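Local coordinates for melanin biosynthesis protein TyrA, putative (Shewanella oneidensis, PDB 2IIZ), which binds heme b and is probably a peroxidase of the dye-decolorizing (DyP) family, at residues Arg9-Val14 with Phe300-Asp305; His21-Met26 with Val133-Gly138; Ala45-Glu50 with Asn120-Met125; Asn61-Ile66 with Phe104-Cys109. One frame throughout, in Å; residues are numbered along the deposited sequence.

Interaction 1. Residues Arg9-Val14 with Phe300-Asp305; sequences REQLGV and FAPSLD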
loop_
_atom_site.group_PDB
_atom_site.type_symbol
_atom_site.label_atom_id
_atom_site.label_comp_id
_atom_site.label_asym_id
_atom_site.label_seq_id
_atom_site.Cartn_x
_atom_site.Cartn_y
_atom_site.Cartn_z
ATOM N N ARG A 9 -22.578 14.487 -18.176
ATOM C CA ARG A 9 -22.524 13.801 -16.905
ATOM C C ARG A 9 -21.116 13.866 -16.356
ATOM O O ARG A 9 -20.175 13.365 -16.984
ATOM C CB ARG A 9 -22.933 12.345 -17.068
ATOM C CG ARG A 9 -24.368 12.162 -17.484
ATOM C CD ARG A 9 -24.637 10.702 -17.815
ATOM N NE ARG A 9 -24.058 10.332 -19.100
ATOM C CZ ARG A 9 -23.966 9.094 -19.566
ATOM N NH1 ARG A 9 -24.408 8.055 -18.861
ATOM N NH2 ARG A 9 -23.418 8.893 -20.757
ATOM N N GLU A 10 -20.974 14.483 -15.186
ATOM C CA GLU A 10 -19.683 14.539 -14.533
ATOM C C GLU A 10 -19.273 13.134 -14.105
ATOM O O GLU A 10 -20.128 12.299 -13.776
ATOM C CB GLU A 10 -19.708 15.471 -13.320
ATOM C CG GLU A 10 -20.347 14.895 -12.028
ATOM C CD GLU A 10 -21.805 15.265 -11.913
ATOM O OE1 GLU A 10 -22.450 15.411 -12.970
ATOM O OE2 GLU A 10 -22.298 15.414 -10.774
ATOM N N GLN A 11 -17.969 12.879 -14.115
ATOM C CA GLN A 11 -17.442 11.642 -13.564
ATOM C C GLN A 11 -17.656 11.656 -12.071
ATOM O O GLN A 11 -17.499 12.688 -11.413
ATOM C CB GLN A 11 -15.963 11.488 -13.889
ATOM C CG GLN A 11 -15.725 11.277 -15.364
ATOM C CD GLN A 11 -14.290 11.013 -15.681
ATOM O OE1 GLN A 11 -13.736 10.004 -15.268
ATOM N NE2 GLN A 11 -13.674 11.917 -16.421
ATOM N N LEU A 12 -18.012 10.497 -11.533
ATOM C CA LEU A 12 -18.561 10.426 -10.188
ATOM C C LEU A 12 -17.509 10.594 -9.108
ATOM O O LEU A 12 -17.840 10.958 -7.982
ATOM C CB LEU A 12 -19.301 9.104 -9.995
ATOM C CG LEU A 12 -20.472 8.845 -10.941
ATOM C CD1 LEU A 12 -21.134 7.518 -10.620
ATOM C CD2 LEU A 12 -21.492 9.979 -10.838
ATOM N N GLY A 13 -16.248 10.337 -9.437
ATOM C CA GLY A 13 -15.185 10.370 -8.419
ATOM C C GLY A 13 -14.683 11.771 -8.121
ATOM O O GLY A 13 -13.903 11.963 -7.213
ATOM N N VAL A 14 -15.132 12.761 -8.889
ATOM C CA VAL A 14 -14.597 14.114 -8.755
ATOM C C VAL A 14 -15.069 14.742 -7.477
ATOM O O VAL A 14 -14.269 15.348 -6.746
ATOM C CB VAL A 14 -15.028 15.037 -9.897
ATOM C CG1 VAL A 14 -14.470 16.444 -9.664
ATOM C CG2 VAL A 14 -14.520 14.503 -11.243
ATOM N N PHE A 300 -7.209 18.163 -16.691
ATOM C CA PHE A 300 -8.656 18.390 -16.815
ATOM C C PHE A 300 -9.315 17.019 -16.850
ATOM O O PHE A 300 -8.909 16.143 -17.610
ATOM C CB PHE A 300 -9.026 19.205 -18.067
ATOM C CG PHE A 300 -10.444 19.770 -18.049
ATOM C CD1 PHE A 300 -10.746 20.918 -17.330
ATOM C CD2 PHE A 300 -11.464 19.153 -18.750
ATOM C CE1 PHE A 300 -12.037 21.433 -17.313
ATOM C CE2 PHE A 300 -12.753 19.660 -18.734
ATOM C CZ PHE A 300 -13.039 20.800 -18.018
ATOM N N ALA A 301 -10.328 16.859 -16.003
ATOM C CA ALA A 301 -11.153 15.670 -15.951
ATOM C C ALA A 301 -12.483 16.020 -16.608
ATOM O O ALA A 301 -13.334 16.668 -15.993
ATOM C CB ALA A 301 -11.377 15.245 -14.514
ATOM N N PRO A 302 -12.675 15.606 -17.865
ATOM C CA PRO A 302 -13.947 15.994 -18.477
ATOM C C PRO A 302 -15.144 15.190 -17.953
ATOM O O PRO A 302 -15.005 14.282 -17.123
ATOM C CB PRO A 302 -13.723 15.724 -19.975
ATOM C CG PRO A 302 -12.272 15.324 -20.125
ATOM C CD PRO A 302 -11.841 14.819 -18.792
ATOM N N SER A 303 -16.313 15.559 -18.450
ATOM C CA SER A 303 -17.523 14.786 -18.273
ATOM C C SER A 303 -17.340 13.512 -19.040
ATOM O O SER A 303 -16.494 13.418 -19.940
ATOM C CB SER A 303 -18.750 15.542 -18.820
ATOM O OG SER A 303 -18.716 15.653 -20.232
ATOM N N LEU A 304 -18.146 12.526 -18.674
ATOM C CA LEU A 304 -18.117 11.229 -19.322
ATOM C C LEU A 304 -18.478 11.436 -20.781
ATOM O O LEU A 304 -17.855 10.876 -21.684
ATOM C CB LEU A 304 -19.123 10.295 -18.653
ATOM C CG LEU A 304 -19.037 8.823 -19.046
ATOM C CD1 LEU A 304 -17.665 8.240 -18.729
ATOM C CD2 LEU A 304 -20.112 8.038 -18.335
ATOM N N ASP A 305 -19.490 12.259 -20.998
ATOM C CA ASP A 305 -20.045 12.454 -22.331
ATOM C C ASP A 305 -19.038 13.030 -23.312
ATOM O O ASP A 305 -18.996 12.609 -24.461
ATOM C CB ASP A 305 -21.298 13.311 -22.249
ATOM C CG ASP A 305 -22.407 12.618 -21.487
ATOM O OD1 ASP A 305 -22.375 12.613 -20.234
ATOM O OD2 ASP A 305 -23.304 12.074 -22.152
HETATM O O HOH W 1 -16.226 15.136 -14.722
#

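Interaction 2. Residues His21-Met26 with Val133-Gly138; sequences HSVYLM and VEEERG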
loop_
_atom_site.group_PDB
_atom_site.type_symbol
_atom_site.label_atom_id
_atom_site.label_comp_id
_atom_site.label_asym_id
_atom_site.label_seq_id
_atom_site.Cartn_x
_atom_site.Cartn_y
_atom_site.Cartn_z
ATOM N N HIS A 21 -9.598 4.156 1.120
ATOM C CA HIS A 21 -8.425 3.839 0.291
ATOM C C HIS A 21 -8.529 4.442 -1.105
ATOM O O HIS A 21 -9.603 4.793 -1.566
ATOM C CB HIS A 21 -8.266 2.346 0.102
ATOM C CG HIS A 21 -8.113 1.540 1.363
ATOM N ND1 HIS A 21 -6.977 1.577 2.141
ATOM C CD2 HIS A 21 -8.942 0.643 1.954
ATOM C CE1 HIS A 21 -7.118 0.750 3.166
ATOM N NE2 HIS A 21 -8.302 0.169 3.079
ATOM N N SER A 22 -7.384 4.546 -1.769
ATOM C CA SER A 22 -7.310 5.116 -3.105
ATOM C C SER A 22 -6.036 4.693 -3.833
ATOM O O SER A 22 -5.034 4.327 -3.205
ATOM C CB SER A 22 -7.289 6.640 -2.995
ATOM O OG SER A 22 -6.097 7.026 -2.352
ATOM N N VAL A 23 -6.089 4.768 -5.166
ATOM C CA VAL A 23 -4.923 4.520 -6.035
ATOM C C VAL A 23 -4.783 5.675 -7.033
ATOM O O VAL A 23 -5.782 6.188 -7.588
ATOM C CB VAL A 23 -5.071 3.225 -6.791
ATOM C CG1 VAL A 23 -3.846 2.930 -7.650
ATOM C CG2 VAL A 23 -5.300 2.075 -5.803
ATOM N N TYR A 24 -3.536 6.071 -7.241
ATOM C CA TYR A 24 -3.208 7.205 -8.082
ATOM C C TYR A 24 -2.190 6.752 -9.148
ATOM O O TYR A 24 -1.062 6.329 -8.836
ATOM C CB TYR A 24 -2.635 8.348 -7.238
ATOM C CG TYR A 24 -3.442 8.733 -6.009
ATOM C CD1 TYR A 24 -4.693 9.333 -6.123
ATOM C CD2 TYR A 24 -2.949 8.502 -4.733
ATOM C CE1 TYR A 24 -5.432 9.688 -4.978
ATOM C CE2 TYR A 24 -3.677 8.853 -3.595
ATOM C CZ TYR A 24 -4.901 9.439 -3.724
ATOM O OH TYR A 24 -5.596 9.769 -2.590
ATOM N N LEU A 25 -2.600 6.842 -10.407
ATOM C CA LEU A 25 -1.827 6.302 -11.510
ATOM C C LEU A 25 -1.618 7.368 -12.541
ATOM O O LEU A 25 -2.572 7.963 -13.055
ATOM C CB LEU A 25 -2.535 5.132 -12.164
ATOM C CG LEU A 25 -2.955 3.995 -11.251
ATOM C CD1 LEU A 25 -3.728 2.939 -12.052
ATOM C CD2 LEU A 25 -1.742 3.389 -10.575
HETATM N N MSE A 26 -0.339 7.578 -12.825
HETATM C CA MSE A 26 0.147 8.563 -13.763
HETATM C C MSE A 26 0.744 7.827 -14.934
HETATM O O MSE A 26 1.641 6.996 -14.741
HETATM C CB MSE A 26 1.205 9.375 -13.069
HETATM C CG MSE A 26 0.626 10.136 -11.915
HETATM SE SE MSE A 26 -0.580 11.458 -12.657
HETATM C CE MSE A 26 -1.014 12.276 -10.943
ATOM N N VAL A 133 4.072 5.552 -15.138
ATOM C CA VAL A 133 5.213 6.343 -14.665
ATOM C C VAL A 133 5.265 6.474 -13.132
ATOM O O VAL A 133 6.333 6.399 -12.530
ATOM C CB VAL A 133 5.187 7.743 -15.304
ATOM C CG1 VAL A 133 6.408 8.543 -14.888
ATOM C CG2 VAL A 133 5.144 7.626 -16.836
ATOM N N GLU A 134 4.107 6.675 -12.508
ATOM C CA GLU A 134 4.006 6.760 -11.055
ATOM C C GLU A 134 2.750 6.024 -10.566
ATOM O O GLU A 134 1.673 6.114 -11.177
ATOM C CB GLU A 134 3.945 8.221 -10.605
ATOM C CG GLU A 134 5.103 9.097 -11.083
ATOM C CD GLU A 134 6.399 8.846 -10.339
ATOM O OE1 GLU A 134 6.365 8.183 -9.282
ATOM O OE2 GLU A 134 7.457 9.316 -10.810
ATOM N N GLU A 135 2.900 5.293 -9.465
ATOM C CA GLU A 135 1.770 4.719 -8.765
ATOM C C GLU A 135 1.938 4.994 -7.287
ATOM O O GLU A 135 3.033 4.826 -6.740
ATOM C CB GLU A 135 1.686 3.215 -8.990
ATOM C CG GLU A 135 0.676 2.561 -8.049
ATOM C CD GLU A 135 0.359 1.107 -8.367
ATOM O OE1 GLU A 135 1.151 0.446 -9.105
ATOM O OE2 GLU A 135 -0.697 0.640 -7.858
ATOM N N GLU A 136 0.859 5.421 -6.640
ATOM C CA GLU A 136 0.851 5.605 -5.183
ATOM C C GLU A 136 -0.500 5.164 -4.642
ATOM O O GLU A 136 -1.494 5.172 -5.376
ATOM C CB GLU A 136 1.111 7.069 -4.799
ATOM C CG GLU A 136 2.456 7.648 -5.270
ATOM C CD GLU A 136 3.680 7.073 -4.549
ATOM O OE1 GLU A 136 3.497 6.387 -3.524
ATOM O OE2 GLU A 136 4.825 7.316 -5.014
ATOM N N ARG A 137 -0.526 4.786 -3.364
ATOM C CA ARG A 137 -1.756 4.358 -2.691
ATOM C C ARG A 137 -2.025 5.242 -1.484
ATOM O O ARG A 137 -1.163 5.412 -0.616
ATOM C CB ARG A 137 -1.669 2.866 -2.302
ATOM C CG ARG A 137 -1.437 1.991 -3.554
ATOM C CD ARG A 137 -1.968 0.539 -3.516
ATOM N NE ARG A 137 -1.899 -0.022 -4.875
ATOM C CZ ARG A 137 -2.328 -1.228 -5.265
ATOM N NH1 ARG A 137 -2.896 -2.082 -4.401
ATOM N NH2 ARG A 137 -2.182 -1.575 -6.551
ATOM N N GLY A 138 -3.230 5.805 -1.458
ATOM C CA GLY A 138 -3.685 6.687 -0.389
ATOM C C GLY A 138 -4.466 5.907 0.653
ATOM O O GLY A 138 -5.028 4.827 0.375
HETATM O O HOH W 2 -4.633 2.154 0.868
#

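Interaction 3. Residues Ala45-Glu50 with Asn120-Met125; sequences AQYIYE and NEISQM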
loop_
_atom_site.group_PDB
_atom_site.type_symbol
_atom_site.label_atom_id
_atom_site.label_comp_id
_atom_site.label_asym_id
_atom_site.label_seq_id
_atom_site.Cartn_x
_atom_site.Cartn_y
_atom_site.Cartn_z
ATOM N N ALA A 45 -13.053 5.364 -18.892
ATOM C CA ALA A 45 -13.935 6.315 -18.218
ATOM C C ALA A 45 -15.301 5.698 -17.905
ATOM O O ALA A 45 -15.851 5.853 -16.816
ATOM C CB ALA A 45 -14.117 7.529 -19.091
ATOM N N GLN A 46 -15.836 4.997 -18.884
ATOM C CA GLN A 46 -17.127 4.350 -18.766
ATOM C C GLN A 46 -17.111 3.271 -17.703
ATOM O O GLN A 46 -18.000 3.208 -16.860
ATOM C CB GLN A 46 -17.453 3.703 -20.094
ATOM C CG GLN A 46 -18.840 3.115 -20.199
ATOM C CD GLN A 46 -19.035 2.446 -21.535
ATOM O OE1 GLN A 46 -19.865 2.873 -22.337
ATOM N NE2 GLN A 46 -18.255 1.382 -21.788
ATOM N N TYR A 47 -16.091 2.420 -17.766
ATOM C CA TYR A 47 -15.912 1.309 -16.840
ATOM C C TYR A 47 -15.881 1.842 -15.419
ATOM O O TYR A 47 -16.612 1.356 -14.564
ATOM C CB TYR A 47 -14.615 0.592 -17.221
ATOM C CG TYR A 47 -14.108 -0.516 -16.331
ATOM C CD1 TYR A 47 -14.857 -1.659 -16.079
ATOM C CD2 TYR A 47 -12.836 -0.421 -15.753
ATOM C CE1 TYR A 47 -14.347 -2.678 -15.250
ATOM C CE2 TYR A 47 -12.328 -1.413 -14.937
ATOM C CZ TYR A 47 -13.072 -2.537 -14.683
ATOM O OH TYR A 47 -12.513 -3.500 -13.859
ATOM N N ILE A 48 -15.042 2.849 -15.188
ATOM C CA ILE A 48 -14.936 3.504 -13.885
ATOM C C ILE A 48 -16.274 4.019 -13.344
ATOM O O ILE A 48 -16.540 3.969 -12.134
ATOM C CB ILE A 48 -13.915 4.672 -13.933
ATOM C CG1 ILE A 48 -12.502 4.108 -14.032
ATOM C CG2 ILE A 48 -14.009 5.544 -12.672
ATOM C CD1 ILE A 48 -11.399 5.154 -14.237
ATOM N N TYR A 49 -17.106 4.517 -14.247
ATOM C CA TYR A 49 -18.451 4.998 -13.902
ATOM C C TYR A 49 -19.317 3.826 -13.503
ATOM O O TYR A 49 -19.877 3.791 -12.418
ATOM C CB TYR A 49 -19.033 5.705 -15.125
ATOM C CG TYR A 49 -20.313 6.470 -14.955
ATOM C CD1 TYR A 49 -21.549 5.852 -15.112
ATOM C CD2 TYR A 49 -20.292 7.834 -14.660
ATOM C CE1 TYR A 49 -22.744 6.579 -14.968
ATOM C CE2 TYR A 49 -21.474 8.569 -14.515
ATOM C CZ TYR A 49 -22.691 7.938 -14.669
ATOM O OH TYR A 49 -23.842 8.679 -14.518
ATOM N N GLU A 50 -19.412 2.859 -14.400
ATOM C CA GLU A 50 -20.184 1.637 -14.182
ATOM C C GLU A 50 -19.848 0.917 -12.857
ATOM O O GLU A 50 -20.721 0.272 -12.254
ATOM C CB GLU A 50 -19.970 0.694 -15.380
ATOM C CG GLU A 50 -20.619 1.236 -16.683
ATOM C CD GLU A 50 -20.310 0.416 -17.943
ATOM O OE1 GLU A 50 -19.321 -0.357 -17.972
ATOM O OE2 GLU A 50 -21.079 0.553 -18.923
ATOM N N ASN A 120 -5.212 -3.163 -11.866
ATOM C CA ASN A 120 -4.724 -4.200 -12.764
ATOM C C ASN A 120 -5.574 -4.135 -14.040
ATOM O O ASN A 120 -5.040 -4.034 -15.147
ATOM C CB ASN A 120 -4.806 -5.601 -12.115
ATOM C CG ASN A 120 -3.632 -5.911 -11.165
ATOM O OD1 ASN A 120 -2.571 -5.291 -11.212
ATOM N ND2 ASN A 120 -3.834 -6.898 -10.301
ATOM N N GLU A 121 -6.898 -4.176 -13.890
ATOM C CA GLU A 121 -7.770 -4.186 -15.071
ATOM C C GLU A 121 -7.571 -2.973 -15.974
ATOM O O GLU A 121 -7.455 -3.110 -17.191
ATOM C CB GLU A 121 -9.248 -4.355 -14.700
ATOM C CG GLU A 121 -9.768 -5.775 -14.973
ATOM C CD GLU A 121 -9.537 -6.209 -16.438
ATOM O OE1 GLU A 121 -9.575 -5.329 -17.340
ATOM O OE2 GLU A 121 -9.315 -7.419 -16.686
ATOM N N ILE A 122 -7.527 -1.788 -15.386
ATOM C CA ILE A 122 -7.366 -0.579 -16.179
ATOM C C ILE A 122 -6.033 -0.553 -16.930
ATOM O O ILE A 122 -5.974 -0.140 -18.091
ATOM C CB ILE A 122 -7.577 0.679 -15.309
ATOM C CG1 ILE A 122 -9.088 0.895 -15.159
ATOM C CG2 ILE A 122 -6.940 1.905 -15.935
ATOM C CD1 ILE A 122 -9.475 1.864 -14.110
ATOM N N SER A 123 -4.974 -0.999 -16.265
ATOM C CA SER A 123 -3.656 -1.136 -16.884
ATOM C C SER A 123 -3.700 -2.014 -18.152
ATOM O O SER A 123 -3.055 -1.716 -19.169
ATOM C CB SER A 123 -2.685 -1.733 -15.859
ATOM O OG SER A 123 -1.510 -2.219 -16.463
ATOM N N GLN A 124 -4.461 -3.099 -18.083
ATOM C CA GLN A 124 -4.591 -3.988 -19.218
ATOM C C GLN A 124 -5.406 -3.327 -20.323
ATOM O O GLN A 124 -5.198 -3.601 -21.502
ATOM C CB GLN A 124 -5.225 -5.300 -18.791
ATOM C CG GLN A 124 -4.339 -6.076 -17.853
ATOM C CD GLN A 124 -4.899 -7.437 -17.513
ATOM O OE1 GLN A 124 -5.315 -8.185 -18.403
ATOM N NE2 GLN A 124 -4.912 -7.773 -16.215
HETATM N N MSE A 125 -6.331 -2.454 -19.943
HETATM C CA MSE A 125 -7.111 -1.732 -20.934
HETATM C C MSE A 125 -6.224 -0.831 -21.809
HETATM O O MSE A 125 -6.491 -0.675 -22.995
HETATM C CB MSE A 125 -8.259 -0.953 -20.272
HETATM C CG MSE A 125 -9.343 -1.892 -19.728
HETATM SE SE MSE A 125 -10.772 -1.030 -18.743
HETATM C CE MSE A 125 -11.844 -0.536 -20.196
#

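Interaction 4. Residues Asn61-Ile66 with Phe104-Cys109; sequences NGFVAI and FVHLRC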
loop_
_atom_site.group_PDB
_atom_site.type_symbol
_atom_site.label_atom_id
_atom_site.label_comp_id
_atom_site.label_asym_id
_atom_site.label_seq_id
_atom_site.Cartn_x
_atom_site.Cartn_y
_atom_site.Cartn_z
ATOM N N ASN A 61 -15.544 4.650 -6.431
ATOM C CA ASN A 61 -15.671 5.750 -7.380
ATOM C C ASN A 61 -14.304 6.180 -7.860
ATOM O O ASN A 61 -13.295 5.797 -7.266
ATOM C CB ASN A 61 -16.376 6.932 -6.755
ATOM C CG ASN A 61 -15.569 7.545 -5.669
ATOM O OD1 ASN A 61 -14.643 8.339 -5.925
ATOM N ND2 ASN A 61 -15.897 7.188 -4.428
ATOM N N GLY A 62 -14.295 6.972 -8.935
ATOM C CA GLY A 62 -13.087 7.215 -9.695
ATOM C C GLY A 62 -13.242 8.214 -10.833
ATOM O O GLY A 62 -14.352 8.582 -11.218
ATOM N N PHE A 63 -12.107 8.653 -11.364
ATOM C CA PHE A 63 -12.107 9.456 -12.553
ATOM C C PHE A 63 -10.824 9.301 -13.346
ATOM O O PHE A 63 -9.799 8.918 -12.797
ATOM C CB PHE A 63 -12.453 10.936 -12.248
ATOM C CG PHE A 63 -11.409 11.696 -11.486
ATOM C CD1 PHE A 63 -10.235 12.119 -12.093
ATOM C CD2 PHE A 63 -11.610 12.016 -10.159
ATOM C CE1 PHE A 63 -9.266 12.842 -11.370
ATOM C CE2 PHE A 63 -10.655 12.727 -9.451
ATOM C CZ PHE A 63 -9.484 13.137 -10.067
ATOM N N VAL A 64 -10.918 9.588 -14.646
ATOM C CA VAL A 64 -9.779 9.780 -15.542
ATOM C C VAL A 64 -9.680 11.248 -15.946
ATOM O O VAL A 64 -10.661 11.831 -16.431
ATOM C CB VAL A 64 -9.916 8.997 -16.855
ATOM C CG1 VAL A 64 -8.570 8.957 -17.599
ATOM C CG2 VAL A 64 -10.393 7.588 -16.585
ATOM N N ALA A 65 -8.489 11.819 -15.744
ATOM C CA ALA A 65 -8.163 13.189 -16.131
ATOM C C ALA A 65 -6.934 13.198 -17.011
ATOM O O ALA A 65 -6.155 12.242 -17.018
ATOM C CB ALA A 65 -7.917 14.035 -14.923
ATOM N N ILE A 66 -6.783 14.301 -17.738
ATOM C CA ILE A 66 -5.875 14.421 -18.878
ATOM C C ILE A 66 -4.923 15.616 -18.704
ATOM O O ILE A 66 -5.365 16.715 -18.398
ATOM C CB ILE A 66 -6.722 14.604 -20.155
ATOM C CG1 ILE A 66 -7.474 13.303 -20.449
ATOM C CG2 ILE A 66 -5.874 15.001 -21.351
ATOM C CD1 ILE A 66 -8.754 13.540 -21.131
ATOM N N PHE A 104 -3.969 10.819 -15.813
ATOM C CA PHE A 104 -4.120 10.533 -14.401
ATOM C C PHE A 104 -5.406 9.725 -14.229
ATOM O O PHE A 104 -6.481 10.119 -14.716
ATOM C CB PHE A 104 -4.173 11.850 -13.628
ATOM C CG PHE A 104 -4.417 11.708 -12.138
ATOM C CD1 PHE A 104 -3.874 10.662 -11.404
ATOM C CD2 PHE A 104 -5.187 12.647 -11.471
ATOM C CE1 PHE A 104 -4.104 10.554 -10.044
ATOM C CE2 PHE A 104 -5.418 12.542 -10.122
ATOM C CZ PHE A 104 -4.870 11.487 -9.404
ATOM N N VAL A 105 -5.270 8.590 -13.539
ATOM C CA VAL A 105 -6.389 7.760 -13.166
ATOM C C VAL A 105 -6.465 7.751 -11.646
ATOM O O VAL A 105 -5.560 7.244 -10.945
ATOM C CB VAL A 105 -6.239 6.312 -13.698
ATOM C CG1 VAL A 105 -7.364 5.438 -13.209
ATOM C CG2 VAL A 105 -6.214 6.294 -15.211
ATOM N N HIS A 106 -7.563 8.313 -11.153
ATOM C CA HIS A 106 -7.822 8.478 -9.736
ATOM C C HIS A 106 -8.886 7.501 -9.321
ATOM O O HIS A 106 -10.032 7.613 -9.768
ATOM C CB HIS A 106 -8.342 9.877 -9.529
ATOM C CG HIS A 106 -8.706 10.196 -8.121
ATOM N ND1 HIS A 106 -7.853 10.864 -7.269
ATOM C CD2 HIS A 106 -9.833 9.960 -7.420
ATOM C CE1 HIS A 106 -8.438 11.021 -6.098
ATOM N NE2 HIS A 106 -9.640 10.482 -6.162
ATOM N N LEU A 107 -8.510 6.549 -8.467
ATOM C CA LEU A 107 -9.422 5.473 -8.069
ATOM C C LEU A 107 -9.632 5.419 -6.574
ATOM O O LEU A 107 -8.682 5.567 -5.796
ATOM C CB LEU A 107 -8.903 4.111 -8.543
ATOM C CG LEU A 107 -8.519 4.015 -10.014
ATOM C CD1 LEU A 107 -7.951 2.629 -10.332
ATOM C CD2 LEU A 107 -9.698 4.335 -10.921
ATOM N N ARG A 108 -10.880 5.188 -6.169
ATOM C CA ARG A 108 -11.216 5.186 -4.736
ATOM C C ARG A 108 -12.211 4.124 -4.306
ATOM O O ARG A 108 -13.064 3.717 -5.089
ATOM C CB ARG A 108 -11.687 6.579 -4.318
ATOM C CG ARG A 108 -10.580 7.307 -3.612
ATOM C CD ARG A 108 -10.733 8.755 -3.627
ATOM N NE ARG A 108 -11.868 9.199 -2.847
ATOM C CZ ARG A 108 -12.040 10.444 -2.416
ATOM N NH1 ARG A 108 -11.142 11.391 -2.662
ATOM N NH2 ARG A 108 -13.122 10.737 -1.727
ATOM N N CYS A 109 -12.083 3.680 -3.050
ATOM C CA CYS A 109 -12.936 2.621 -2.504
ATOM C C CYS A 109 -12.645 2.412 -1.018
ATOM O O CYS A 109 -11.535 2.704 -0.537
ATOM C CB CYS A 109 -12.663 1.302 -3.245
ATOM S SG CYS A 109 -13.873 -0.016 -2.991
#

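Interaction 1. Residues Arg9-Val14 with Phe300-Asp305
D305 OD1 takes two N-H groups of R9 at once, the backbone N at 2.8 Å and the side-chain NE at 3.1 Å. This is where the N-terminal tail docks on the first turn of helix 304-308, whose N-cap is S303. The two donors reach OD1 from opposite faces of the carboxylate plane: NE on the syn side, 20° out of the plane, and the backbone N farther out of it on the other side. The NE bond is part of a salt bridge, to which R9 NH2 adds a weak bond at 3.5 Å to D305 OD2. A bend at chi3 (-75°) swings NE toward the acid, and the two side chains cross at about a right angle. L304 CD2 sits over the centre of one guanidinium face. An alanine at D305 would probably leave R9 N and NE without this acceptor and the guanidinium freer to turn off the helix.

The backbone adds a bond in which L304 N donates to R9 O at 2.8 Å. Next along the tail, Q11 NE2 gives an almost straight bond of 2.8 Å to P302 O, which lies in the amide plane. A water accepts from Q11 N and donates to the same P302 O. Farther out, S303 OG caps F306 N, and L304 packs on A45 and Y49 of helix 34-54. The other end of the Q11 amide, OE1, accepts the backbone N-H of V64 on strand 61-67.

Interaction 2. Residues His21-Met26 with Val133-Gly138
V23 and R137 lie side by side and point the same way, V23 CG2 over one face of the guanidinium, 4.1 Å from R137 NE. L25 and E135 do likewise, with L25 CD2 3.6 Å from E135 CG. The two acid-base partners close on each other along their strand: R137 grips E135 OE2 side-on, NH2 at 3.0 Å and NE at 3.3 Å, with the oxygen in the guanidinium plane. E135 CG stands anti to the backbone N (chi1 169°), beside L25 CD2, and the chain runs on extended to the carboxylate.

On the other face stand S22, Y24 and M26. S22 OG donates to Y24 OH at 2.8 Å, and both lean over G138, whose lack of a side chain leaves them room; Y24 CE2 comes within 3.7 Å of G138 N. M26 and E134 touch CB to CB at 3.9 Å. There V133 and E134 both pair with M26, a classic beta bulge on the antiparallel ladder.

A water joins H21 ND1 to G138 O. E135 OE1 accepts a hydrogen bond from L251 N of the second subunit. Strand 21-29 lies between strands 130-139 and 103-109, with L115 of helix 112-125 against H21 and V23, and M246 of strand 238-249 against S22 and Y24.

Interaction 3. Residues Ala45-Glu50 with Asn120-Met125
Y47 reaches across from helix 34-54 to I122 and M125 of helix 112-125, its CG anti to the backbone N (chi1 174°). I122 CG1 meets the ring at its edge, in plane, 4.0 Å from CE2. The selenium of M125 (a selenomethionine) approaches obliquely, 3.7 Å from Y47 CD2 and 4.3 Å from the ring centroid, a Met-aromatic contact. The buried part lies between I48 and I122, which cross at about a right angle, I122 CD1 touching both CG1 and CD1 of I48 at 3.8 Å.

Both isoleucines also rest on L107 of strand 103-109: these are the two helices of a ferredoxin-like alpha-beta sandwich, lying on one face of its antiparallel sheet. They run nearly antiparallel, at 160°, with the axes of the two segments 11.5 Å apart, a spacing bridged by side chains from both helices.

The outer side is the more exposed: Y47, E121 and M125 are all partly exposed, and Y47 OH meets only the aliphatic part of E121, 3.5 Å from CB, with ring and carboxylate planes 76° apart. A sodium ion lies about 4 Å from the Y47 side chain. On helix 112-125, N120 and S123 pack on L251 of the second subunit, and N120 OD1 accepts from Q254 NE2 of that subunit.

Interaction 4. Residues Asn61-Ile66 with Phe104-Cys109
N61 O accepts the backbone N of R108 at 2.7 Å, the shortest of six bonds that tie these antiparallel strands, and N61 N returns one to R108 O. Their side chains lie side by side and point the same way, with N61 OD1 3.8 Å from R108 CB. N61 ND2 and R108 NE both donate to N19 OD1, while R108 NH1 bonds to Q244 OE1 and NH2 to E17 O.

Next on this face, the F63 ring tips over H106. Its CG sits between the backbone N and carbonyl carbon (chi1 69°), and H106 CB lies over the ring centre, 3.5 Å from the centroid, a CH-pi contact. The two rings are almost parallel, 4° apart, but slid so that they barely overlap; F63 CE2 is 3.5 Å from H106 CG. F104 completes the aromatic cluster, its CE2 4.1 Å from F63 CE1 and its plane at 87° to F63. An alanine at F63 would probably open a gap over H106 CB and leave the imidazole freer to turn.

On the opposite face V64 and L107 meet I48 of helix 34-54, and L107 also meets I122 of helix 112-125. Helices on one face and this second-to-third strand pairing are typical of the ferredoxin-like fold of DyP-type peroxidases.

Interactions 2, 3 and 4 belong to one ferredoxin-like unit: strands 130-139, 21-29, 103-109 and 61-67 lie in that order in the sheet, and helices 34-54 and 112-125 pack on it. Along the chain the contacts are nested, interaction 4 inside 3, 3 inside 2, and 2 inside 1, which joins the two chain ends. V23 N and L107 O, 2.8 Å apart, link interactions 2 and 4, whose centres are about 9 Å apart; I48 wedges interaction 3 against 4. From interaction 1, strand 291-301 continues the sheet beside strand 61-67, joining this unit to the C-terminal, heme-binding half. Interactions 2 and 3 both touch the second subunit.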